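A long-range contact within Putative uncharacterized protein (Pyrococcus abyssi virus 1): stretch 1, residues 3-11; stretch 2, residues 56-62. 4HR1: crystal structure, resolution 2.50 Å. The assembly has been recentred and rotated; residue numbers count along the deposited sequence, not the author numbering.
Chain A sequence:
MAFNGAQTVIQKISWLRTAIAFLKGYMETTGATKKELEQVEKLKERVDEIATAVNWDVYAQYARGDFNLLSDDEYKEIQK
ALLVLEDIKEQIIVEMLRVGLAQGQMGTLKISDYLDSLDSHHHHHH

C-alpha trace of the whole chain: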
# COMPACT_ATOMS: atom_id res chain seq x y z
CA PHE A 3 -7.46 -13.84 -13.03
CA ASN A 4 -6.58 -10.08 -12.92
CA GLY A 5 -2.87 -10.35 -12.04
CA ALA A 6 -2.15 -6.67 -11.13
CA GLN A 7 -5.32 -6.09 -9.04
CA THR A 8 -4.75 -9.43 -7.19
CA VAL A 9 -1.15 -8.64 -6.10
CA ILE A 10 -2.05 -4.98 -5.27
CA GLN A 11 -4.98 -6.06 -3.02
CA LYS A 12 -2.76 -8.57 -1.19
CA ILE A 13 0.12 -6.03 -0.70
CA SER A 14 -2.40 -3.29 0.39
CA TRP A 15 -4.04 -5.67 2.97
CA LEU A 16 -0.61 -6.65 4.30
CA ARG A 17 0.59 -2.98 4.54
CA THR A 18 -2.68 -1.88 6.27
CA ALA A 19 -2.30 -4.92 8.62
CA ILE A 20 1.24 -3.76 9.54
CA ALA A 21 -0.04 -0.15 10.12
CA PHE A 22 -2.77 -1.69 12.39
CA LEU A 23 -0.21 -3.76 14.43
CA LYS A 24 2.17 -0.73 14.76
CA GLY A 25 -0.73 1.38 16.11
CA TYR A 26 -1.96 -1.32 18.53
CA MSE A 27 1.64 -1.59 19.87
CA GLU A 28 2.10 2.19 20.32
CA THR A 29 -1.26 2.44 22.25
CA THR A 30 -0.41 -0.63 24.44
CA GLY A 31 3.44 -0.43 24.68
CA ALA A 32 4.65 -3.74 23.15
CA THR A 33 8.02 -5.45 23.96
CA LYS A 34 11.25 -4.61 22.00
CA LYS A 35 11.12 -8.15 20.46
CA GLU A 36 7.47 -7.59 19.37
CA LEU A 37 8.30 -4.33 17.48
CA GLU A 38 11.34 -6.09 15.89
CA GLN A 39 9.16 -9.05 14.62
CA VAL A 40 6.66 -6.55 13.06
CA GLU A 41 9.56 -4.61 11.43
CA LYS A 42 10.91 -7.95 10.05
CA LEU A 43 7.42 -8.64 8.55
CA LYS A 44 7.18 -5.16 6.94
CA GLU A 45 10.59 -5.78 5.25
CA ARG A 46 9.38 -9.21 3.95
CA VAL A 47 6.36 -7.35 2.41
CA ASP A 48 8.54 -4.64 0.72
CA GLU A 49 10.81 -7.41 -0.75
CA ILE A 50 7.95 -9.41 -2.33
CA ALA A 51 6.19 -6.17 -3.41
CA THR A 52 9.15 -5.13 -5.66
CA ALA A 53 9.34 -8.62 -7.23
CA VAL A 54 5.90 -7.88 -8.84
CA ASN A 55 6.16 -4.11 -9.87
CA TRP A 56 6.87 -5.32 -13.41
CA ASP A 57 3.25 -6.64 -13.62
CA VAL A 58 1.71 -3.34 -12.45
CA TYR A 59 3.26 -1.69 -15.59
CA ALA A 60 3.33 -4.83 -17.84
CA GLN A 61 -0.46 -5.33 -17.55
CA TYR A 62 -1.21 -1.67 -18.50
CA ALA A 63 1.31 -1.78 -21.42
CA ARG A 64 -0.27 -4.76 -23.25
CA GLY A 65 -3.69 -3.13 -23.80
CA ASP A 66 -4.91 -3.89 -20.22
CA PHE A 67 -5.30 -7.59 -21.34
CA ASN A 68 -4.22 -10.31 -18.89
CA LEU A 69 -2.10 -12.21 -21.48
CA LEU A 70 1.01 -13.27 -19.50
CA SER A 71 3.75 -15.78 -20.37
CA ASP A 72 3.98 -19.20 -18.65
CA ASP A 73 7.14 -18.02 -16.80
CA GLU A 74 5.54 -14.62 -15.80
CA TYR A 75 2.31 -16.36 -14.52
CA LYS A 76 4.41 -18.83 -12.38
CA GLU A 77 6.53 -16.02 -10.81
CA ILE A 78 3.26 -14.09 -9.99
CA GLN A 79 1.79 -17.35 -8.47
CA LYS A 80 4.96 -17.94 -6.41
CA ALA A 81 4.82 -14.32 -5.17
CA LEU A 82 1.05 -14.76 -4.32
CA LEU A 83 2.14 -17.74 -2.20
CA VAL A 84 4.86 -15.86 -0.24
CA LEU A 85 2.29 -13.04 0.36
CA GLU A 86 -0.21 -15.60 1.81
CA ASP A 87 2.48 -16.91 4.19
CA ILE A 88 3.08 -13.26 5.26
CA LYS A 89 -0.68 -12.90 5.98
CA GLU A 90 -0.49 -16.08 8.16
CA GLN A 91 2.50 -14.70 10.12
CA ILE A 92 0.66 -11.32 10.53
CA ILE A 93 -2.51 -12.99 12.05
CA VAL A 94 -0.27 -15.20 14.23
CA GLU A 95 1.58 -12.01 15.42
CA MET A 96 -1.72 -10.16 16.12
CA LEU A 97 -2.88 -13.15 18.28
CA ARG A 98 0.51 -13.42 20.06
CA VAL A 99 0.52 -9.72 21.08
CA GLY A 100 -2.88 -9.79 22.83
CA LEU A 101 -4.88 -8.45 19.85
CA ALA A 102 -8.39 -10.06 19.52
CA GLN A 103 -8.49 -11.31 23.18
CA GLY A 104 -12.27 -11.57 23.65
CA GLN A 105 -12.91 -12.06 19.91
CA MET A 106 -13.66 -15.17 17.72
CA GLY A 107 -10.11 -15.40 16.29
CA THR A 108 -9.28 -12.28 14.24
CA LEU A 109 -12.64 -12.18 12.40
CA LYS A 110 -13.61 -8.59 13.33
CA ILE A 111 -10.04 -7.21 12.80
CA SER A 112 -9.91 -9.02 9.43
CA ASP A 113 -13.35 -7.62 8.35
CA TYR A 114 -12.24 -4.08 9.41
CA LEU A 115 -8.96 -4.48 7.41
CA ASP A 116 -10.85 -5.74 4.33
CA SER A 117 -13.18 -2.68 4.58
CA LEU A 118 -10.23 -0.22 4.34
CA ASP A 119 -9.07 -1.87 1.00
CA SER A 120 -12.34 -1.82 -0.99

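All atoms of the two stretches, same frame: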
# COMPACT_ATOMS: atom_id res chain seq x y z
N PHE A 3 -7.50 -14.77 -14.17
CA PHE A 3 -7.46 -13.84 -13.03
C PHE A 3 -6.87 -12.47 -13.44
O PHE A 3 -6.17 -12.39 -14.46
CB PHE A 3 -6.71 -14.47 -11.83
CG PHE A 3 -5.20 -14.33 -11.75
CD1 PHE A 3 -4.40 -14.46 -12.89
CD2 PHE A 3 -4.56 -14.17 -10.52
CE1 PHE A 3 -3.01 -14.32 -12.81
CE2 PHE A 3 -3.17 -14.05 -10.45
CZ PHE A 3 -2.41 -14.13 -11.59
N ASN A 4 -7.16 -11.40 -12.66
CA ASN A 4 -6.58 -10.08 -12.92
C ASN A 4 -5.32 -9.96 -12.06
O ASN A 4 -5.39 -9.59 -10.88
CB ASN A 4 -7.57 -8.96 -12.61
CG ASN A 4 -7.08 -7.62 -13.10
OD1 ASN A 4 -6.16 -7.00 -12.54
ND2 ASN A 4 -7.68 -7.15 -14.19
N GLY A 5 -4.19 -10.31 -12.67
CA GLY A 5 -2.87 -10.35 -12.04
C GLY A 5 -2.49 -9.16 -11.18
O GLY A 5 -2.17 -9.33 -10.00
N ALA A 6 -2.53 -7.94 -11.79
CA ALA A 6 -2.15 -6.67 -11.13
C ALA A 6 -3.05 -6.34 -9.94
O ALA A 6 -2.54 -6.19 -8.83
CB ALA A 6 -2.11 -5.52 -12.13
N GLN A 7 -4.38 -6.34 -10.15
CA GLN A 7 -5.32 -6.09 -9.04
C GLN A 7 -5.10 -7.06 -7.86
O GLN A 7 -5.00 -6.61 -6.71
CB GLN A 7 -6.76 -6.15 -9.52
CG GLN A 7 -7.77 -5.67 -8.49
CD GLN A 7 -9.05 -6.42 -8.67
OE1 GLN A 7 -9.85 -6.11 -9.56
NE2 GLN A 7 -9.22 -7.48 -7.88
N THR A 8 -4.95 -8.37 -8.17
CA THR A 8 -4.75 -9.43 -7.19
C THR A 8 -3.56 -9.15 -6.28
O THR A 8 -3.73 -9.10 -5.06
CB THR A 8 -4.74 -10.83 -7.85
OG1 THR A 8 -5.88 -10.96 -8.71
CG2 THR A 8 -4.74 -11.95 -6.83
N VAL A 9 -2.38 -8.92 -6.87
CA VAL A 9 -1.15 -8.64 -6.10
C VAL A 9 -1.25 -7.33 -5.30
O VAL A 9 -0.87 -7.30 -4.13
CB VAL A 9 0.17 -8.80 -6.91
CG1 VAL A 9 0.21 -10.14 -7.64
CG2 VAL A 9 0.37 -7.65 -7.90
N ILE A 10 -1.83 -6.28 -5.91
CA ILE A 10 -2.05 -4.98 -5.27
C ILE A 10 -2.94 -5.12 -4.03
O ILE A 10 -2.54 -4.66 -2.96
CB ILE A 10 -2.52 -3.88 -6.30
CG1 ILE A 10 -1.37 -3.49 -7.30
CG2 ILE A 10 -3.07 -2.63 -5.59
CD1 ILE A 10 0.13 -3.24 -6.57
N GLN A 11 -4.08 -5.83 -4.15
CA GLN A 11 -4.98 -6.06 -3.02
C GLN A 11 -4.30 -6.78 -1.86
O GLN A 11 -4.49 -6.41 -0.70
CB GLN A 11 -6.25 -6.81 -3.46
CG GLN A 11 -7.19 -6.03 -4.40
CD GLN A 11 -7.56 -4.64 -3.91
OE1 GLN A 11 -8.03 -4.45 -2.77
NE2 GLN A 11 -7.35 -3.65 -4.76
N TRP A 56 6.84 -5.13 -11.97
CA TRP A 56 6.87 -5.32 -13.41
C TRP A 56 5.46 -5.53 -13.94
O TRP A 56 5.11 -4.91 -14.94
CB TRP A 56 7.81 -6.48 -13.78
CG TRP A 56 7.39 -7.81 -13.25
CD1 TRP A 56 7.76 -8.38 -12.06
CD2 TRP A 56 6.53 -8.76 -13.89
NE1 TRP A 56 7.16 -9.60 -11.91
CE2 TRP A 56 6.37 -9.85 -13.01
CE3 TRP A 56 5.84 -8.77 -15.12
CZ2 TRP A 56 5.58 -10.96 -13.33
CZ3 TRP A 56 5.03 -9.86 -15.42
CH2 TRP A 56 4.91 -10.94 -14.54
N ASP A 57 4.61 -6.33 -13.20
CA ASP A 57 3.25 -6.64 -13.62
C ASP A 57 2.27 -5.48 -13.53
O ASP A 57 1.34 -5.39 -14.35
CB ASP A 57 2.72 -7.93 -13.00
CG ASP A 57 1.53 -8.48 -13.77
OD1 ASP A 57 0.49 -8.75 -13.12
OD2 ASP A 57 1.58 -8.50 -15.03
N VAL A 58 2.50 -4.56 -12.58
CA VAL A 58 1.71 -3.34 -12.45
C VAL A 58 1.84 -2.54 -13.76
O VAL A 58 0.81 -2.22 -14.34
CB VAL A 58 2.09 -2.55 -11.18
CG1 VAL A 58 1.15 -1.36 -10.97
CG2 VAL A 58 2.11 -3.46 -9.96
N TYR A 59 3.09 -2.34 -14.29
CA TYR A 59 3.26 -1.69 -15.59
C TYR A 59 2.92 -2.62 -16.75
O TYR A 59 2.18 -2.20 -17.65
CB TYR A 59 4.67 -1.07 -15.84
CG TYR A 59 4.78 -0.47 -17.24
CD1 TYR A 59 3.93 0.57 -17.64
CD2 TYR A 59 5.62 -1.03 -18.21
CE1 TYR A 59 3.95 1.05 -18.95
CE2 TYR A 59 5.67 -0.53 -19.51
CZ TYR A 59 4.82 0.51 -19.88
OH TYR A 59 4.82 1.00 -21.17
N ALA A 60 3.51 -3.85 -16.76
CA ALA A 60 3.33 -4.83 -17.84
C ALA A 60 1.88 -4.99 -18.26
O ALA A 60 1.58 -4.84 -19.45
CB ALA A 60 3.96 -6.17 -17.49
N GLN A 61 0.96 -5.17 -17.28
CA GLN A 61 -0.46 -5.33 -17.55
C GLN A 61 -1.05 -4.14 -18.32
O GLN A 61 -1.75 -4.35 -19.32
CB GLN A 61 -1.26 -5.66 -16.27
CG GLN A 61 -2.63 -6.28 -16.54
CD GLN A 61 -3.34 -6.73 -15.28
OE1 GLN A 61 -4.34 -6.14 -14.86
NE2 GLN A 61 -2.84 -7.80 -14.66
N TYR A 62 -0.74 -2.90 -17.87
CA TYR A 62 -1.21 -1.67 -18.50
C TYR A 62 -0.74 -1.59 -19.94
O TYR A 62 -1.54 -1.30 -20.83
CB TYR A 62 -0.75 -0.42 -17.70
CG TYR A 62 -0.99 0.89 -18.42
CD1 TYR A 62 -2.27 1.46 -18.48
CD2 TYR A 62 0.04 1.54 -19.10
CE1 TYR A 62 -2.50 2.64 -19.18
CE2 TYR A 62 -0.18 2.73 -19.80
CZ TYR A 62 -1.46 3.28 -19.84
OH TYR A 62 -1.68 4.45 -20.53

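Two helical segments, 5-11 and 56-62, pack here with their N-to-C directions 153° apart, close to antiparallel, and their axes come within 9.0 Å. The first helix begins at this contact, and that fact sets its chemistry: the free backbone amides of a helix start face polar side chains of the second segment, while one turn on, the contact becomes apolar. The interface is small, burying 281 Å² over both sides, and no clear hydrogen bond crosses it.

At the closest pair of CA atoms, the first stretch supplies a small residue. G5 and A6 occupy the first turn, and the CA of A6 lies 5.3 Å from the CA of V58, the nearest such pair. A6 CB points toward the second segment and lies 4.4 Å from V58 CA. G5 is buried, and the coordinates give a reason for its lack of a side chain: an ideal CB on G5 would lie 2.9 Å from D57 OD1, a clash. With only hydrogen there, the carboxylate can approach the backbone, and D57 OD1 lies 3.6 Å from G5 C.

The polar group consists of N4, D57 and Q61. N4 caps its own helix, its OD1 accepting from Q7 N at 3.1 Å, with chi1 in t. The carbonyl of the same residue serves the first turn as well, for N4 O accepts from T8 N at 3.0 Å and from T8 OG1 at 2.6 Å. Across the interface, D57 and Q61 are one turn apart, so both can point toward the start of the first helix, each with chi1 in t. D57 OD1 is 3.4 Å from A6 N, but the angle is too poor for a hydrogen bond; a buried acidic group near a helix N-terminus is nevertheless favourable to the helix dipole. Q61 gives up the largest area to the contact, 65 Å², its extended chain carrying the amide to N4, G5 and A6. That amide is probably turned over in the model, so its exact pairing stays open.

Apolar contact takes over farther along. I10, one turn beyond A6 and with both chi1 and chi2 in m, places CD1 3.9 Å from V58 CG2. V58 points its CB sideways, yet 51 Å² of the residue is covered by the first stretch, CG2 meeting I10 while its CA lies against A6. The rule to read here is small residues of the first helix at close approach, polar groups beside the first-turn amides, which have no earlier turn to bond to, and a branched aliphatic pair, I10 one turn beyond A6 with V58.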